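Local atomic coordinates of beta-glucoside phosphorylase BglX (Unidentified, PDB entry 5VQE), a protein that probably cleaves beta-glucosides by transferring the glucosyl group to phosphate, as a beta-glucoside phosphorylase of glycoside hydrolase family 3. Residues 32-37 / 336-341; 248-253 / 259-264; 264-269 / 297-302. All coordinates share one frame; numbering follows the deposited sequence.

Contact 1: residues 32-37 / 336-341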
# COMPACT_ATOMS: atom_id res chain seq x y z
N GLU A 32 4.36 9.47 29.81
CA GLU A 32 4.95 8.33 29.12
C GLU A 32 3.87 7.48 28.45
O GLU A 32 4.09 6.94 27.36
CB GLU A 32 5.75 7.47 30.09
CG GLU A 32 7.08 8.07 30.48
CD GLU A 32 7.78 7.24 31.52
OE1 GLU A 32 7.17 6.97 32.59
OE2 GLU A 32 8.93 6.84 31.27
N LYS A 33 2.72 7.33 29.11
CA LYS A 33 1.62 6.59 28.50
C LYS A 33 1.11 7.32 27.26
O LYS A 33 0.91 6.70 26.21
CB LYS A 33 0.50 6.38 29.52
CG LYS A 33 0.81 5.32 30.58
CD LYS A 33 -0.29 5.29 31.64
CE LYS A 33 0.11 4.48 32.85
NZ LYS A 33 -0.98 4.48 33.88
N LEU A 34 0.93 8.64 27.36
CA LEU A 34 0.51 9.41 26.19
C LEU A 34 1.50 9.25 25.04
O LEU A 34 1.11 9.16 23.87
CB LEU A 34 0.34 10.89 26.56
CG LEU A 34 -0.80 11.21 27.54
CD1 LEU A 34 -0.77 12.67 27.97
CD2 LEU A 34 -2.15 10.86 26.92
N GLY A 35 2.80 9.22 25.35
CA GLY A 35 3.79 9.08 24.29
C GLY A 35 3.71 7.73 23.61
O GLY A 35 3.94 7.61 22.40
N GLN A 36 3.41 6.68 24.37
CA GLN A 36 3.25 5.35 23.79
C GLN A 36 2.19 5.33 22.70
O GLN A 36 2.25 4.48 21.79
CB GLN A 36 2.88 4.33 24.87
CG GLN A 36 4.03 3.88 25.75
CD GLN A 36 5.12 3.18 24.97
OE1 GLN A 36 4.91 2.10 24.41
NE2 GLN A 36 6.29 3.80 24.90
N LEU A 37 1.21 6.23 22.77
CA LEU A 37 0.14 6.27 21.78
C LEU A 37 0.61 6.72 20.41
O LEU A 37 -0.14 6.56 19.44
CB LEU A 37 -0.97 7.21 22.24
CG LEU A 37 -1.60 7.00 23.62
CD1 LEU A 37 -2.56 8.11 23.89
CD2 LEU A 37 -2.31 5.67 23.70
N GLY A 336 -10.80 15.35 30.37
CA GLY A 336 -11.78 14.29 30.20
C GLY A 336 -12.20 13.96 28.78
O GLY A 336 -13.11 13.14 28.60
N LEU A 337 -11.59 14.56 27.76
CA LEU A 337 -11.82 14.07 26.40
C LEU A 337 -11.28 12.66 26.24
O LEU A 337 -11.80 11.88 25.44
CB LEU A 337 -11.17 15.00 25.38
CG LEU A 337 -12.05 16.11 24.80
CD1 LEU A 337 -12.91 16.78 25.85
CD2 LEU A 337 -11.15 17.12 24.12
N LEU A 338 -10.23 12.34 26.98
CA LEU A 338 -9.66 11.00 27.03
C LEU A 338 -9.63 10.58 28.48
O LEU A 338 -9.11 11.31 29.33
CB LEU A 338 -8.25 10.98 26.44
CG LEU A 338 -7.43 9.70 26.65
CD1 LEU A 338 -8.08 8.52 25.97
CD2 LEU A 338 -6.02 9.90 26.14
N THR A 339 -10.21 9.42 28.78
CA THR A 339 -10.22 8.96 30.16
C THR A 339 -8.92 8.23 30.49
O THR A 339 -8.27 7.64 29.63
CB THR A 339 -11.41 8.03 30.41
OG1 THR A 339 -11.24 6.82 29.68
CG2 THR A 339 -12.71 8.71 29.97
N HIS A 340 -8.55 8.30 31.77
CA HIS A 340 -7.38 7.57 32.25
C HIS A 340 -7.56 6.07 32.07
O HIS A 340 -6.58 5.34 31.88
CB HIS A 340 -7.12 7.88 33.72
CG HIS A 340 -6.59 9.25 33.96
ND1 HIS A 340 -5.25 9.51 34.16
CD2 HIS A 340 -7.21 10.45 34.00
CE1 HIS A 340 -5.07 10.81 34.33
NE2 HIS A 340 -6.25 11.40 34.24
N GLU A 341 -8.81 5.60 32.12
CA GLU A 341 -9.07 4.17 32.01
C GLU A 341 -8.90 3.71 30.56
O GLU A 341 -8.37 2.62 30.30
CB GLU A 341 -10.47 3.88 32.54
CG GLU A 341 -10.61 4.05 34.07
CD GLU A 341 -10.82 5.50 34.54
OE1 GLU A 341 -11.03 6.42 33.70
OE2 GLU A 341 -10.79 5.72 35.77

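Contact 2: residues 248-253 / 259-264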
# COMPACT_ATOMS: atom_id res chain seq x y z
N VAL A 248 -23.55 2.42 7.82
CA VAL A 248 -23.19 1.54 8.93
C VAL A 248 -23.23 2.32 10.24
O VAL A 248 -23.69 1.81 11.27
CB VAL A 248 -21.80 0.92 8.69
CG1 VAL A 248 -21.31 0.17 9.93
CG2 VAL A 248 -21.86 -0.02 7.49
N THR A 249 -22.76 3.57 10.22
CA THR A 249 -22.81 4.39 11.42
C THR A 249 -24.24 4.55 11.92
O THR A 249 -24.51 4.38 13.11
CB THR A 249 -22.17 5.75 11.13
OG1 THR A 249 -20.79 5.55 10.81
CG2 THR A 249 -22.28 6.68 12.35
N ARG A 250 -25.17 4.85 11.00
CA ARG A 250 -26.57 4.99 11.41
C ARG A 250 -27.19 3.67 11.86
O ARG A 250 -28.12 3.68 12.67
CB ARG A 250 -27.41 5.57 10.27
CG ARG A 250 -27.15 7.02 10.00
CD ARG A 250 -28.22 7.64 9.13
NE ARG A 250 -27.70 8.84 8.48
CZ ARG A 250 -27.10 8.85 7.29
NH1 ARG A 250 -26.96 7.73 6.59
NH2 ARG A 250 -26.64 9.99 6.79
N MET A 251 -26.71 2.54 11.33
CA MET A 251 -27.19 1.26 11.83
C MET A 251 -26.87 1.11 13.31
O MET A 251 -27.72 0.66 14.09
CB MET A 251 -26.58 0.10 11.03
CG MET A 251 -26.94 -1.29 11.55
SD MET A 251 -26.03 -2.62 10.74
CE MET A 251 -24.49 -2.52 11.64
N VAL A 252 -25.66 1.49 13.71
CA VAL A 252 -25.27 1.42 15.11
C VAL A 252 -26.02 2.46 15.93
O VAL A 252 -26.44 2.18 17.06
CB VAL A 252 -23.75 1.59 15.24
CG1 VAL A 252 -23.34 1.64 16.71
CG2 VAL A 252 -23.01 0.45 14.50
N ASN A 253 -26.19 3.66 15.39
CA ASN A 253 -26.72 4.82 16.12
C ASN A 253 -27.76 5.49 15.24
O ASN A 253 -27.46 6.47 14.54
CB ASN A 253 -25.59 5.79 16.49
CG ASN A 253 -26.09 6.98 17.31
OD1 ASN A 253 -27.29 7.19 17.48
ND2 ASN A 253 -25.15 7.78 17.81
N GLU A 259 -23.88 15.65 10.69
CA GLU A 259 -22.67 16.37 11.07
C GLU A 259 -21.88 15.65 12.14
O GLU A 259 -20.70 15.95 12.33
CB GLU A 259 -23.00 17.78 11.58
CG GLU A 259 -24.28 18.42 11.04
CD GLU A 259 -25.52 17.98 11.81
OE1 GLU A 259 -25.58 18.22 13.04
OE2 GLU A 259 -26.41 17.38 11.18
N GLU A 260 -22.50 14.72 12.86
CA GLU A 260 -21.82 13.94 13.88
C GLU A 260 -21.14 12.70 13.31
O GLU A 260 -20.36 12.06 14.03
CB GLU A 260 -22.80 13.54 14.99
CG GLU A 260 -23.45 14.75 15.69
CD GLU A 260 -24.67 14.39 16.53
OE1 GLU A 260 -25.18 13.25 16.45
OE2 GLU A 260 -25.13 15.28 17.28
N ILE A 261 -21.39 12.35 12.05
CA ILE A 261 -20.81 11.15 11.46
C ILE A 261 -19.34 11.41 11.17
O ILE A 261 -18.99 12.30 10.39
CB ILE A 261 -21.57 10.72 10.20
CG1 ILE A 261 -23.01 10.35 10.58
CG2 ILE A 261 -20.88 9.53 9.53
CD1 ILE A 261 -23.89 9.92 9.42
N MET A 262 -18.47 10.61 11.78
CA MET A 262 -17.03 10.79 11.70
C MET A 262 -16.40 9.70 10.84
O MET A 262 -16.95 8.60 10.70
CB MET A 262 -16.41 10.74 13.10
CG MET A 262 -16.65 11.99 13.95
SD MET A 262 -16.03 13.48 13.18
CE MET A 262 -17.52 14.47 13.22
N PRO A 263 -15.24 9.96 10.27
CA PRO A 263 -14.49 8.90 9.61
C PRO A 263 -14.03 7.85 10.61
O PRO A 263 -14.00 8.08 11.82
CB PRO A 263 -13.31 9.63 8.97
CG PRO A 263 -13.12 10.84 9.86
CD PRO A 263 -14.50 11.24 10.26
N GLY A 264 -13.66 6.69 10.08
CA GLY A 264 -13.20 5.58 10.89
C GLY A 264 -12.27 5.99 12.01
O GLY A 264 -12.44 5.58 13.16
O HOH W 1 -18.85 6.92 9.39
O HOH W 2 -19.01 7.55 12.49

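Contact 3: residues 264-269 / 297-302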
# COMPACT_ATOMS: atom_id res chain seq x y z
N GLY A 264 -13.66 6.69 10.08
CA GLY A 264 -13.20 5.58 10.89
C GLY A 264 -12.27 5.99 12.01
O GLY A 264 -12.44 5.58 13.16
N SER A 265 -11.28 6.81 11.67
CA SER A 265 -10.24 7.18 12.62
C SER A 265 -10.75 8.01 13.79
O SER A 265 -10.00 8.20 14.75
CB SER A 265 -9.13 7.95 11.89
OG SER A 265 -9.63 9.05 11.15
N LEU A 266 -12.00 8.50 13.73
CA LEU A 266 -12.59 9.30 14.78
C LEU A 266 -13.92 8.73 15.28
O LEU A 266 -14.54 9.36 16.15
CB LEU A 266 -12.82 10.73 14.28
CG LEU A 266 -11.56 11.60 14.17
CD1 LEU A 266 -11.80 12.80 13.28
CD2 LEU A 266 -11.11 12.04 15.54
N SER A 267 -14.35 7.58 14.79
CA SER A 267 -15.74 7.13 14.93
C SER A 267 -15.87 6.03 15.97
O SER A 267 -15.34 4.93 15.80
CB SER A 267 -16.27 6.63 13.59
OG SER A 267 -17.43 5.84 13.78
N LYS A 268 -16.63 6.32 17.03
CA LYS A 268 -16.88 5.30 18.05
C LYS A 268 -17.80 4.20 17.51
O LYS A 268 -17.61 3.02 17.83
CB LYS A 268 -17.47 5.95 19.31
CG LYS A 268 -18.89 6.44 19.17
CD LYS A 268 -19.34 7.16 20.44
N GLU A 269 -18.77 4.57 16.68
CA GLU A 269 -19.66 3.56 16.08
C GLU A 269 -18.87 2.53 15.27
O GLU A 269 -19.17 1.33 15.32
CB GLU A 269 -20.70 4.24 15.20
CG GLU A 269 -21.70 5.10 15.95
CD GLU A 269 -21.22 6.51 16.22
OE1 GLU A 269 -20.18 6.92 15.68
OE2 GLU A 269 -21.91 7.22 16.99
N CYS A 297 -9.62 17.81 8.49
CA CYS A 297 -10.81 18.59 8.16
C CYS A 297 -12.06 18.13 8.90
O CYS A 297 -13.10 18.79 8.79
CB CYS A 297 -11.08 18.54 6.66
SG CYS A 297 -11.89 17.02 6.12
N SER A 298 -11.98 17.04 9.65
CA SER A 298 -13.18 16.45 10.23
C SER A 298 -13.53 17.00 11.60
O SER A 298 -14.68 16.85 12.04
CB SER A 298 -13.03 14.93 10.34
OG SER A 298 -13.02 14.32 9.06
N MET A 299 -12.58 17.64 12.29
CA MET A 299 -12.75 18.02 13.68
C MET A 299 -11.58 18.93 14.05
O MET A 299 -10.48 18.77 13.51
CB MET A 299 -12.78 16.76 14.57
CG MET A 299 -13.06 16.99 16.03
SD MET A 299 -13.14 15.43 16.96
CE MET A 299 -14.56 14.65 16.24
N PRO A 300 -11.77 19.90 14.95
CA PRO A 300 -10.61 20.67 15.41
C PRO A 300 -9.57 19.74 15.98
O PRO A 300 -9.88 18.81 16.73
CB PRO A 300 -11.21 21.60 16.47
CG PRO A 300 -12.64 21.74 16.07
CD PRO A 300 -13.02 20.37 15.56
N ARG A 301 -8.31 19.97 15.62
CA ARG A 301 -7.26 19.01 15.93
C ARG A 301 -7.12 18.80 17.44
O ARG A 301 -6.93 17.66 17.89
CB ARG A 301 -5.94 19.44 15.33
CG ARG A 301 -4.85 18.40 15.51
CD ARG A 301 -3.70 18.62 14.55
NE ARG A 301 -2.71 17.54 14.59
CZ ARG A 301 -2.75 16.44 13.85
NH1 ARG A 301 -3.75 16.24 12.99
NH2 ARG A 301 -1.79 15.53 13.95
N HIS A 302 -7.20 19.88 18.23
CA HIS A 302 -6.99 19.74 19.67
C HIS A 302 -8.01 18.80 20.29
O HIS A 302 -7.70 18.11 21.27
CB HIS A 302 -6.98 21.12 20.36
CG HIS A 302 -8.30 21.81 20.40
ND1 HIS A 302 -8.71 22.70 19.43
CD2 HIS A 302 -9.29 21.79 21.33
CE1 HIS A 302 -9.91 23.17 19.75
NE2 HIS A 302 -10.28 22.63 20.89

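Contact 1: residues 32-37 / 336-341
Leu-338 reaches across to two leucines of the 32-37 segment with a single methyl. Its CD2 lies 4.1 Å from CD2 of Leu-34. The same CD2 is 4.5 Å from CD1 of Leu-37, a looser approach. The Leu-34 and Leu-338 side chains run past each other in opposite directions, so they meet alongside through their CD2 branches. Leu-338 has CG anti to its backbone N (chi1 169°), which extends the side chain from the loop toward helix 30-36. Leu-34 places CG beside its own N instead (chi1 -66°). Its bond from CA does not aim at the partner, but the end of the side chain comes closer. The interface is small, with 66 Å² buried over both sides, and all three leucines are buried in the protein.

The family 3 N-terminal domain belongs to the TIM-barrel clan. Here the contact joins the early helix 30-36, just before strand 38-42, to the turn between helices 322-335 and 340-356, late in that domain. Helix 301-310 also packs here, with Ile-309 touching both Leu-37 and Leu-338, while Phe-326 of helix 322-335 lies against Leu-34.

The turn holding Leu-338 is shaped at both ends. Gly-336, the first residue after helix 322-335, closes it with a Schellman motif (phi 94°). Thr-339 is the N-cap of helix 340-356, and its OG1 accepts from the backbone N of Arg-342. Further out, Lys-33 ties helix 30-36 to helix 340-356 by a salt bridge from its NZ to OD1 of Asp-344.

Contact 2: residues 248-253 / 259-264
Ile-261 packs against two consecutive residues of helix 246-252 with successive carbons of its longer branch. Its CG1 lies 4.1 Å from CG2 of Thr-249, and the two side chains cross at a slant. Its CD1 sits over one face of the Arg-250 guanidinium, 3.6 Å above the plane and shifted toward the rim. The closest guanidinium atom is NH2, 3.8 Å from CD1. Ile-261 keeps CG1 beside its backbone N (chi1 -63°) and CD1 anti along the chain (chi2 179°), which carries the methyl out to the arginine. Arg-250 is extended from CG to NE and meets the isoleucine at about a right angle. Its NH2 also forms a salt bridge with Asp-258 OD1.

Thr-249 turns its methyl to Ile-261 and its hydroxyl back along the helix (chi1 -64°), where OG1 bonds to the carbonyl O of Gln-245. Two waters link OG1 to the other segment. Water 1 donates to Thr-249 OG1 at 2.8 Å and to Met-262 O at 2.9 Å. Water 2 donates to OG1 and accepts from Met-262 N, both at 3.2 Å. The short helix and its folded-back loop form part of the connection from strand 237-244 to helix 268-278 in the TIM-barrel-clan domain.

Contact 3: residues 264-269 / 297-302
Leu-266 spreads its two methyls over neighbouring residues of the 297-302 segment. The closer approach is CD1 to CB of Ser-298, at 3.8 Å. The other branch, CD2, faces the sulfur of Met-299, with SD 4.2 Å away. The methionine chain runs at an angle to the leucine. In Met-299, CG anti to N (chi1 -175°) and SD anti along the chain (chi2 178°) carry the sulfur out to the leucine. The bend at chi3 (-65°) turns only the terminal CE. The Ser-298 hydroxyl bonds to the carbonyl O of Gly-294.

Leu-266 forms the buried side of the contact. Tyr-295 and, from helix 301-310, Ala-304 and Ser-308 also touch it. The opposing side is looser. Ser-298 and Met-299 are partly exposed, and Pro-300, the N-cap residue of helix 301-310, is exposed. These three residues also touch a crystal neighbour.

Leu-266 belongs to a 3-10 turn that leads into helix 268-278, with Ser-267 as N-cap. In the same turn, Gly-264 and Ser-265 make backbone bonds to Ile-243 and Ala-241 of strand 237-244. The contact thus joins the approach to helix 268-278 with the link between helices 293-296 and 301-310.

How the contacts relate
All three contacts lie in the family 3 N-terminal domain, of the TIM-barrel clan. Contact 1 spans most of it in sequence, and contacts 2 and 3 fall between its two segments. Contact 2 closes before contact 3 opens, and they share Gly-264. Their centres are 11 Å apart and they touch, with Met-262 SD 3.6 Å from Met-299 CE. Contact 1 does not touch the others: its centre is 16 Å from that of contact 3 and 24 Å from that of contact 2. Helix 301-310 starts in contact 3 and packs on Leu-37 and Leu-338 of contact 1. The contacts join parts of the barrel domain's framework and do not line the sugar pocket; the Leu-266 side chain is about 14 Å from the bound 2-deoxy-2-fluoro-alpha-D-glucopyranose.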